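Local structure of nitrate regulatory protein (Klebsiella oxytoca, 4AKK) at residues A[66-77]-A[159-170]; A[182-190]-A[236-245]. The protein responds to nitrate and nitrite by binding the terminator in the nasF operon leader RNA, which lets transcription read through into the nasFEDCBA operon. All coordinates share one frame; numbering follows the deposited sequence.

Contact 1: A[66-77]-A[159-170]. With EDO (1,2-ethanediol), chain C.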
loop_
_atom_site.group_PDB
_atom_site.type_symbol
_atom_site.label_atom_id
_atom_site.label_comp_id
_atom_site.label_asym_id
_atom_site.label_seq_id
_atom_site.Cartn_x
_atom_site.Cartn_y
_atom_site.Cartn_z
ATOM N N ILE A 66 -1.336 24.675 -1.864
ATOM C CA ILE A 66 -0.663 23.898 -0.824
ATOM C C ILE A 66 0.823 23.846 -1.146
ATOM O O ILE A 66 1.667 24.098 -0.286
ATOM C CB ILE A 66 -1.244 22.477 -0.706
ATOM C CG1 ILE A 66 -2.590 22.528 0.026
ATOM C CG2 ILE A 66 -0.253 21.546 0.011
ATOM C CD1 ILE A 66 -3.456 21.317 -0.193
ATOM N N SER A 67 1.128 23.547 -2.406
ATOM C CA SER A 67 2.502 23.503 -2.870
ATOM C C SER A 67 3.250 24.805 -2.601
ATOM O O SER A 67 4.404 24.789 -2.166
ATOM C CB SER A 67 2.540 23.209 -4.362
ATOM O OG SER A 67 3.869 23.281 -4.846
ATOM N N ALA A 68 2.595 25.928 -2.875
ATOM C CA ALA A 68 3.231 27.232 -2.720
ATOM C C ALA A 68 3.455 27.565 -1.252
ATOM O O ALA A 68 4.511 28.073 -0.875
ATOM C CB ALA A 68 2.393 28.321 -3.390
ATOM N N LEU A 69 2.449 27.292 -0.429
ATOM C CA LEU A 69 2.565 27.520 1.006
ATOM C C LEU A 69 3.692 26.663 1.596
ATOM O O LEU A 69 4.491 27.139 2.388
ATOM C CB LEU A 69 1.239 27.210 1.702
ATOM C CG LEU A 69 1.208 27.334 3.229
ATOM C CD1 LEU A 69 1.597 28.734 3.666
ATOM C CD2 LEU A 69 -0.162 26.962 3.775
ATOM N N VAL A 70 3.750 25.403 1.189
ATOM C CA VAL A 70 4.773 24.491 1.677
ATOM C C VAL A 70 6.139 25.026 1.282
ATOM O O VAL A 70 7.080 24.981 2.066
ATOM C CB VAL A 70 4.557 23.049 1.140
ATOM C CG1 VAL A 70 5.844 22.219 1.234
ATOM C CG2 VAL A 70 3.409 22.374 1.891
ATOM N N HIS A 71 6.242 25.556 0.070
ATOM C CA HIS A 71 7.519 26.068 -0.400
ATOM C C HIS A 71 8.001 27.263 0.438
ATOM O O HIS A 71 9.164 27.317 0.861
ATOM C CB HIS A 71 7.473 26.428 -1.894
ATOM C CG HIS A 71 8.772 26.964 -2.408
ATOM N ND1 HIS A 71 9.853 26.154 -2.690
ATOM C CD2 HIS A 71 9.180 28.234 -2.655
ATOM C CE1 HIS A 71 10.865 26.899 -3.100
ATOM N NE2 HIS A 71 10.483 28.165 -3.086
ATOM N N MET A 72 7.106 28.215 0.681
ATOM C CA MET A 72 7.442 29.360 1.518
ATOM C C MET A 72 7.812 28.920 2.942
ATOM O O MET A 72 8.742 29.459 3.541
ATOM C CB MET A 72 6.292 30.376 1.558
ATOM C CG MET A 72 5.954 31.061 0.211
ATOM S SD MET A 72 7.272 31.461 -0.992
ATOM C CE MET A 72 8.708 31.865 -0.015
ATOM N N LEU A 73 7.073 27.949 3.480
ATOM C CA LEU A 73 7.370 27.417 4.817
ATOM C C LEU A 73 8.752 26.762 4.844
ATOM O O LEU A 73 9.468 26.860 5.835
ATOM C CB LEU A 73 6.300 26.417 5.257
ATOM C CG LEU A 73 4.980 27.058 5.689
ATOM C CD1 LEU A 73 3.876 26.018 5.725
ATOM C CD2 LEU A 73 5.122 27.754 7.042
ATOM N N GLN A 74 9.120 26.104 3.749
ATOM C CA GLN A 74 10.466 25.539 3.603
ATOM C C GLN A 74 11.538 26.639 3.585
ATOM O O GLN A 74 12.629 26.471 4.140
ATOM C CB GLN A 74 10.547 24.694 2.321
ATOM C CG GLN A 74 9.827 23.342 2.402
ATOM C CD GLN A 74 9.462 22.759 1.037
ATOM O OE1 GLN A 74 9.425 23.476 0.028
ATOM N NE2 GLN A 74 9.165 21.455 1.004
ATOM N N CYS A 75 11.235 27.761 2.939
ATOM C CA CYS A 75 12.154 28.904 2.950
ATOM C C CYS A 75 12.281 29.457 4.364
ATOM O O CYS A 75 13.383 29.711 4.853
ATOM C CB CYS A 75 11.689 30.007 1.982
ATOM S SG CYS A 75 11.645 29.515 0.217
ATOM N N GLU A 76 11.145 29.636 5.030
ATOM C CA GLU A 76 11.171 30.124 6.405
ATOM C C GLU A 76 11.916 29.145 7.319
ATOM O O GLU A 76 12.688 29.557 8.172
ATOM C CB GLU A 76 9.759 30.402 6.933
ATOM C CG GLU A 76 9.750 31.147 8.268
ATOM C CD GLU A 76 8.369 31.627 8.679
ATOM O OE1 GLU A 76 7.405 31.400 7.922
ATOM O OE2 GLU A 76 8.244 32.229 9.764
ATOM N N ARG A 77 11.689 27.851 7.145
ATOM C CA ARG A 77 12.390 26.873 7.970
ATOM C C ARG A 77 13.909 27.060 7.848
ATOM O O ARG A 77 14.614 27.154 8.845
ATOM C CB ARG A 77 11.977 25.435 7.605
ATOM C CG ARG A 77 12.663 24.349 8.464
ATOM C CD ARG A 77 12.191 22.943 8.083
ATOM N NE ARG A 77 12.308 22.697 6.640
ATOM C CZ ARG A 77 11.702 21.699 6.001
ATOM N NH1 ARG A 77 10.928 20.849 6.680
ATOM N NH2 ARG A 77 11.855 21.550 4.680
ATOM N N PHE A 159 8.317 23.497 12.115
ATOM C CA PHE A 159 8.059 23.822 10.715
ATOM C C PHE A 159 7.741 22.544 9.936
ATOM O O PHE A 159 6.777 22.492 9.172
ATOM C CB PHE A 159 9.252 24.536 10.075
ATOM C CG PHE A 159 9.345 25.993 10.419
ATOM C CD1 PHE A 159 8.385 26.886 9.973
ATOM C CD2 PHE A 159 10.382 26.468 11.197
ATOM C CE1 PHE A 159 8.460 28.228 10.297
ATOM C CE2 PHE A 159 10.462 27.807 11.529
ATOM C CZ PHE A 159 9.502 28.687 11.080
ATOM N N SER A 160 8.558 21.511 10.138
ATOM C CA SER A 160 8.382 20.265 9.417
ATOM C C SER A 160 7.011 19.655 9.673
ATOM O O SER A 160 6.441 19.038 8.783
ATOM C CB SER A 160 9.470 19.261 9.803
ATOM O OG SER A 160 10.745 19.730 9.413
ATOM N N ARG A 161 6.506 19.797 10.899
ATOM C CA ARG A 161 5.206 19.237 11.267
ATOM C C ARG A 161 4.045 19.965 10.575
ATOM O O ARG A 161 3.107 19.332 10.097
ATOM C CB ARG A 161 5.016 19.261 12.783
ATOM C CG ARG A 161 3.592 18.939 13.214
ATOM C CD ARG A 161 3.468 18.831 14.720
ATOM N NE ARG A 161 3.729 20.106 15.381
ATOM C CZ ARG A 161 3.607 20.309 16.688
ATOM N NH1 ARG A 161 3.218 19.317 17.481
ATOM N NH2 ARG A 161 3.872 21.503 17.203
ATOM N N ILE A 162 4.109 21.294 10.525
ATOM C CA ILE A 162 3.116 22.065 9.789
ATOM C C ILE A 162 3.112 21.643 8.321
ATOM O O ILE A 162 2.062 21.423 7.715
ATOM C CB ILE A 162 3.403 23.572 9.882
ATOM C CG1 ILE A 162 3.180 24.060 11.317
ATOM C CG2 ILE A 162 2.506 24.348 8.914
ATOM C CD1 ILE A 162 3.607 25.491 11.560
ATOM N N ILE A 163 4.310 21.511 7.767
ATOM C CA ILE A 163 4.490 21.094 6.384
ATOM C C ILE A 163 3.913 19.710 6.074
ATOM O O ILE A 163 3.261 19.509 5.042
ATOM C CB ILE A 163 5.992 21.165 5.976
ATOM C CG1 ILE A 163 6.419 22.637 5.850
ATOM C CG2 ILE A 163 6.211 20.424 4.655
ATOM C CD1 ILE A 163 7.942 22.874 5.816
ATOM N N ARG A 164 4.147 18.759 6.966
ATOM C CA ARG A 164 3.681 17.391 6.752
ATOM C C ARG A 164 2.152 17.264 6.708
ATOM O O ARG A 164 1.602 16.512 5.897
ATOM C CB ARG A 164 4.251 16.469 7.834
ATOM C CG ARG A 164 3.631 15.067 7.848
ATOM C CD ARG A 164 4.418 14.133 8.750
ATOM N NE ARG A 164 4.610 14.716 10.071
ATOM C CZ ARG A 164 3.781 14.531 11.093
ATOM N NH1 ARG A 164 2.706 13.757 10.951
ATOM N NH2 ARG A 164 4.037 15.108 12.260
ATOM N N HIS A 165 1.465 17.985 7.587
ATOM C CA HIS A 165 0.004 17.976 7.584
ATOM C C HIS A 165 -0.585 18.677 6.364
ATOM O O HIS A 165 -1.659 18.316 5.901
ATOM C CB HIS A 165 -0.544 18.577 8.869
ATOM C CG HIS A 165 -0.229 17.758 10.077
ATOM N ND1 HIS A 165 -0.443 16.448 10.339
ATOM C CD2 HIS A 165 0.432 18.265 11.175
ATOM C CE1 HIS A 165 0.071 16.196 11.586
ATOM N NE2 HIS A 165 0.591 17.308 12.070
ATOM N N LEU A 166 0.129 19.664 5.839
ATOM C CA LEU A 166 -0.317 20.349 4.632
ATOM C C LEU A 166 -0.205 19.389 3.467
ATOM O O LEU A 166 -1.134 19.252 2.683
ATOM C CB LEU A 166 0.518 21.604 4.372
ATOM C CG LEU A 166 0.154 22.787 5.262
ATOM C CD1 LEU A 166 1.196 23.887 5.139
ATOM C CD2 LEU A 166 -1.247 23.300 4.905
ATOM N N LEU A 167 0.939 18.718 3.379
ATOM C CA LEU A 167 1.198 17.730 2.341
ATOM C C LEU A 167 0.233 16.550 2.374
ATOM O O LEU A 167 -0.137 16.033 1.324
ATOM C CB LEU A 167 2.637 17.209 2.444
ATOM C CG LEU A 167 3.740 18.179 2.029
ATOM C CD1 LEU A 167 5.102 17.505 2.108
ATOM C CD2 LEU A 167 3.490 18.712 0.630
ATOM N N ASN A 168 -0.169 16.132 3.574
ATOM C CA ASN A 168 -1.101 15.020 3.738
ATOM C C ASN A 168 -2.481 15.336 3.177
ATOM O O ASN A 168 -3.297 14.439 2.988
ATOM C CB ASN A 168 -1.240 14.597 5.217
ATOM C CG ASN A 168 0.021 13.945 5.776
ATOM O OD1 ASN A 168 0.909 13.543 5.032
ATOM N ND2 ASN A 168 0.097 13.847 7.105
ATOM N N ILE A 169 -2.762 16.605 2.918
ATOM C CA ILE A 169 -4.034 16.921 2.284
ATOM C C ILE A 169 -4.061 16.391 0.848
ATOM O O ILE A 169 -5.090 15.932 0.375
ATOM C CB ILE A 169 -4.321 18.425 2.258
ATOM C CG1 ILE A 169 -4.469 18.978 3.681
ATOM C CG2 ILE A 169 -5.567 18.699 1.407
ATOM C CD1 ILE A 169 -4.539 20.495 3.743
ATOM N N VAL A 170 -2.918 16.443 0.173
ATOM C CA VAL A 170 -2.858 16.188 -1.272
ATOM C C VAL A 170 -3.336 14.806 -1.736
ATOM O O VAL A 170 -4.191 14.720 -2.617
ATOM C CB VAL A 170 -1.456 16.475 -1.845
ATOM C CG1 VAL A 170 -1.418 16.158 -3.334
ATOM C CG2 VAL A 170 -1.078 17.928 -1.606
HETATM C C1 EDO C . 15.419 23.110 5.847
HETATM O O1 EDO C . 14.649 24.271 5.538
HETATM C C2 EDO C . 16.913 23.417 5.805
HETATM O O2 EDO C . 17.367 24.320 6.823
#
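Arg77 and Ser160 supply the polar link between two nearly antiparallel helices, whose axes stand 9.9 Å apart at an angle of 168°. Arg77 NH1 gives a bent hydrogen bond of 3.0 Å to Ser160 OG, which lies somewhat out of the guanidinium plane and is also hydrogen-bonded to Thr156 O in its own helix. The long arginine chain runs straight as far as CD and then turns (chi3 52°), laying the guanidinium alongside helix 159-167. NH1 also forms a salt bridge with Glu197, while NE bonds to O1 of an ethanediol, probably from the crystallisation liquor, at 3.0 Å. Two different edges of the group are thus held by polar partners, and the CD1 methyl of Ile163 rests over one of its faces.

Phe159 turns a ring face to the backbone at Arg77. Arg77 CA makes a CH-pi contact with it, 4.1 Å from the centroid and 21° off the normal, and Glu76 CG comes within 3.7 Å of Phe159 CZ. A flat ring suits this place because it packs closely on backbone and methylene groups; the carboxylate of Glu76 reaches on to Arg142.

Apolar packing fills the rest. Ile163 is a knob in the hole formed by Val70, Leu73, Gln74 and Arg77, its CG2 methyl meeting Val70 CG1 at 3.9 Å while CG1, the other branch, lies on Leu73 CB. Leu73 and Leu166 cross at about a right angle, and their CD1 methyls press tightly together at 3.5 Å. At the far end, Ile66 CD1 reaches Ile169 CG2 at 3.7 Å.

Helix 180-212 packs on Ile163, Leu167 and Val170, helix 138-147 on Leu73, Phe159 and Ile162, and helix 92-117 meets Ile66 and Glu76, which places the pair deep in the helical NIT region.

Contact 2: A[182-190]-A[236-245]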
loop_
_atom_site.group_PDB
_atom_site.type_symbol
_atom_site.label_atom_id
_atom_site.label_comp_id
_atom_site.label_asym_id
_atom_site.label_seq_id
_atom_site.Cartn_x
_atom_site.Cartn_y
_atom_site.Cartn_z
ATOM N N ILE A 182 -5.877 12.829 -14.262
ATOM C CA ILE A 182 -5.678 13.808 -13.209
ATOM C C ILE A 182 -5.179 13.144 -11.933
ATOM O O ILE A 182 -4.228 13.613 -11.310
ATOM C CB ILE A 182 -6.954 14.601 -12.935
ATOM C CG1 ILE A 182 -7.447 15.231 -14.240
ATOM C CG2 ILE A 182 -6.691 15.675 -11.896
ATOM C CD1 ILE A 182 -6.429 16.191 -14.872
ATOM N N ALA A 183 -5.807 12.041 -11.554
ATOM C CA ALA A 183 -5.407 11.348 -10.339
ATOM C C ALA A 183 -3.945 10.941 -10.445
ATOM O O ALA A 183 -3.194 11.091 -9.488
ATOM C CB ALA A 183 -6.298 10.136 -10.077
ATOM N N GLY A 184 -3.553 10.435 -11.615
ATOM C CA GLY A 184 -2.163 10.106 -11.896
ATOM C C GLY A 184 -1.230 11.305 -11.754
ATOM O O GLY A 184 -0.104 11.174 -11.254
ATOM N N ARG A 185 -1.691 12.472 -12.202
ATOM C CA ARG A 185 -0.909 13.710 -12.095
ATOM C C ARG A 185 -0.784 14.177 -10.654
ATOM O O ARG A 185 0.254 14.698 -10.260
ATOM C CB ARG A 185 -1.525 14.841 -12.923
ATOM C CG ARG A 185 -1.220 14.774 -14.404
ATOM C CD ARG A 185 -1.897 15.917 -15.151
ATOM N NE ARG A 185 -1.789 15.713 -16.588
ATOM C CZ ARG A 185 -0.772 16.143 -17.326
ATOM N NH1 ARG A 185 0.222 16.813 -16.763
ATOM N NH2 ARG A 185 -0.749 15.896 -18.628
ATOM N N MET A 186 -1.848 13.998 -9.875
ATOM C CA MET A 186 -1.827 14.393 -8.476
ATOM C C MET A 186 -0.824 13.564 -7.696
ATOM O O MET A 186 -0.082 14.093 -6.878
ATOM C CB MET A 186 -3.218 14.307 -7.834
ATOM C CG MET A 186 -4.088 15.523 -8.115
ATOM S SD MET A 186 -3.768 16.976 -7.073
ATOM C CE MET A 186 -2.058 16.795 -6.649
ATOM N N VAL A 187 -0.787 12.265 -7.960
ATOM C CA VAL A 187 0.157 11.404 -7.258
ATOM C C VAL A 187 1.609 11.702 -7.656
ATOM O O VAL A 187 2.497 11.736 -6.802
ATOM C CB VAL A 187 -0.179 9.913 -7.456
ATOM C CG1 VAL A 187 0.984 9.029 -6.998
ATOM C CG2 VAL A 187 -1.438 9.569 -6.685
ATOM N N ALA A 188 1.842 11.923 -8.944
ATOM C CA ALA A 188 3.166 12.315 -9.430
ATOM C C ALA A 188 3.638 13.607 -8.757
ATOM O O ALA A 188 4.793 13.714 -8.342
ATOM C CB ALA A 188 3.148 12.487 -10.959
ATOM N N LEU A 189 2.743 14.589 -8.664
ATOM C CA LEU A 189 3.035 15.844 -7.985
ATOM C C LEU A 189 3.326 15.640 -6.495
ATOM O O LEU A 189 4.331 16.136 -5.971
ATOM C CB LEU A 189 1.868 16.827 -8.154
ATOM C CG LEU A 189 1.947 18.102 -7.313
ATOM C CD1 LEU A 189 3.139 18.940 -7.745
ATOM C CD2 LEU A 189 0.652 18.913 -7.406
ATOM N N TYR A 190 2.441 14.912 -5.819
ATOM C CA TYR A 190 2.622 14.614 -4.403
ATOM C C TYR A 190 3.961 13.917 -4.185
ATOM O O TYR A 190 4.698 14.250 -3.260
ATOM C CB TYR A 190 1.485 13.726 -3.877
ATOM C CG TYR A 190 1.761 13.181 -2.501
ATOM C CD1 TYR A 190 1.802 14.025 -1.399
ATOM C CD2 TYR A 190 1.997 11.829 -2.301
ATOM C CE1 TYR A 190 2.065 13.543 -0.140
ATOM C CE2 TYR A 190 2.265 11.334 -1.038
ATOM C CZ TYR A 190 2.300 12.203 0.039
ATOM O OH TYR A 190 2.564 11.730 1.300
ATOM N N SER A 236 8.863 7.275 -7.793
ATOM C CA SER A 236 7.435 7.355 -8.043
ATOM C C SER A 236 7.090 8.512 -9.000
ATOM O O SER A 236 6.319 8.327 -9.947
ATOM C CB SER A 236 6.654 7.452 -6.735
ATOM O OG SER A 236 5.297 7.757 -6.994
ATOM N N PHE A 237 7.673 9.687 -8.779
ATOM C CA PHE A 237 7.438 10.822 -9.682
ATOM C C PHE A 237 7.793 10.476 -11.134
ATOM O O PHE A 237 7.041 10.788 -12.052
ATOM C CB PHE A 237 8.206 12.082 -9.246
ATOM C CG PHE A 237 8.446 13.060 -10.371
ATOM C CD1 PHE A 237 7.422 13.882 -10.827
ATOM C CD2 PHE A 237 9.684 13.129 -10.998
ATOM C CE1 PHE A 237 7.630 14.764 -11.875
ATOM C CE2 PHE A 237 9.901 14.014 -12.054
ATOM C CZ PHE A 237 8.877 14.829 -12.491
ATOM N N GLN A 238 8.938 9.827 -11.331
ATOM C CA GLN A 238 9.419 9.516 -12.668
ATOM C C GLN A 238 8.556 8.477 -13.353
ATOM O O GLN A 238 8.284 8.586 -14.535
ATOM C CB GLN A 238 10.872 9.055 -12.628
ATOM C CG GLN A 238 11.819 10.138 -12.133
ATOM C CD GLN A 238 13.272 9.806 -12.395
ATOM O OE1 GLN A 238 14.030 9.508 -11.466
ATOM N NE2 GLN A 238 13.668 9.849 -13.666
ATOM N N ALA A 239 8.124 7.469 -12.609
ATOM C CA ALA A 239 7.228 6.472 -13.170
ATOM C C ALA A 239 5.894 7.082 -13.609
ATOM O O ALA A 239 5.282 6.612 -14.560
ATOM C CB ALA A 239 6.997 5.336 -12.179
ATOM N N LEU A 240 5.447 8.135 -12.937
ATOM C CA LEU A 240 4.079 8.603 -13.153
ATOM C C LEU A 240 3.939 9.871 -13.959
ATOM O O LEU A 240 2.847 10.183 -14.426
ATOM C CB LEU A 240 3.362 8.796 -11.827
ATOM C CG LEU A 240 3.066 7.497 -11.087
ATOM C CD1 LEU A 240 2.561 7.816 -9.699
ATOM C CD2 LEU A 240 2.051 6.665 -11.876
ATOM N N ALA A 241 5.030 10.607 -14.119
ATOM C CA ALA A 241 4.957 11.904 -14.785
ATOM C C ALA A 241 5.002 11.771 -16.305
ATOM O O ALA A 241 5.235 10.689 -16.840
ATOM C CB ALA A 241 6.066 12.831 -14.290
ATOM N N GLN A 242 4.778 12.884 -16.993
ATOM C CA GLN A 242 4.795 12.898 -18.450
ATOM C C GLN A 242 6.221 13.078 -18.952
ATOM O O GLN A 242 7.051 13.678 -18.269
ATOM C CB GLN A 242 3.885 14.013 -18.973
ATOM C CG GLN A 242 2.426 13.857 -18.526
ATOM C CD GLN A 242 1.779 12.593 -19.082
ATOM O OE1 GLN A 242 1.863 12.320 -20.282
ATOM N NE2 GLN A 242 1.131 11.814 -18.212
ATOM N N PRO A 243 6.515 12.552 -20.152
ATOM C CA PRO A 243 7.885 12.604 -20.677
ATOM C C PRO A 243 8.501 14.007 -20.706
ATOM O O PRO A 243 9.693 14.129 -20.432
ATOM C CB PRO A 243 7.734 12.027 -22.090
ATOM C CG PRO A 243 6.583 11.073 -21.950
ATOM C CD PRO A 243 5.621 11.764 -21.023
ATOM N N PRO A 244 7.713 15.051 -21.027
ATOM C CA PRO A 244 8.302 16.392 -20.967
ATOM C C PRO A 244 8.611 16.807 -19.525
ATOM O O PRO A 244 9.474 17.649 -19.310
ATOM C CB PRO A 244 7.204 17.295 -21.556
ATOM C CG PRO A 244 6.237 16.372 -22.236
ATOM C CD PRO A 244 6.318 15.077 -21.500
ATOM N N GLN A 245 7.913 16.222 -18.552
ATOM C CA GLN A 245 8.136 16.580 -17.157
ATOM C C GLN A 245 9.376 15.886 -16.587
ATOM O O GLN A 245 10.172 16.500 -15.883
ATOM C CB GLN A 245 6.893 16.276 -16.323
ATOM C CG GLN A 245 5.745 17.241 -16.599
ATOM C CD GLN A 245 4.436 16.756 -16.023
ATOM O OE1 GLN A 245 4.265 15.562 -15.782
ATOM N NE2 GLN A 245 3.498 17.678 -15.803
HETATM O O HOH W 1 0.959 17.779 -14.038
#
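A water oxygen gripped by two donors joins the segments: Arg185 NH1 reaches it at 3.0 Å and Gln245 NE2 at 3.1 Å. The two nitrogens would otherwise face each other as donors, and the water accepts from both, lying in the guanidinium plane at its edge. Gln245 NE2 also bonds to Asp303. Arg185, extended from CG to NE, crosses Gln242 at about a right angle and brings NH2 to 3.8 Å from Gln242 CG.

Gln245 uses its other amide atom within its own segment. OE1 accepts from Gln242 N at 3.0 Å, the bond of an N3 side chain back to the N-cap NH that forms one half of a capping box.

Ala188, a small residue, lets the backbones close in, its CA being 4.5 Å from Phe237 CA; Gly184, one turn earlier, brings no side chain between the helices. Ala188 CB sits 3.8 Å from Leu240 CB, and the edge of the Phe237 ring lies by Ala188 O, CD1 being 3.6 Å away. Leu240 reaches past the alanine to Val187, where Leu240 CD1 and Val187 CG1 are tight at 3.4 Å.

Segments 182-190 and 236-240, roughly antiparallel at 152°, belong to consecutive helices 180-212 and 217-240, a helical hairpin in the NIT region.

Contacts 1 and 2 follow one another along the chain, with centres about 20 Å apart, and meet where helix 169-173 leads toward helix 180-212. There Val170 CG1 packs on Met186 CE at 3.4 Å, and Leu167 O approaches Tyr190 CE1 at 3.6 Å. Helix 180-212 is the shared element: its start takes part in contact 2, while farther along Lys196 bonds to His71 and Gln74, and Glu197 to Gln74 and Arg77, of contact 1. A second tie runs through Gln351 of helix 341-358, whose NE2 is hydrogen-bonded by both Asn168 OD1 and Tyr190 OH. The ethanediol belongs to contact 1 alone, and Arg203, also on helix 180-212, is its further partner.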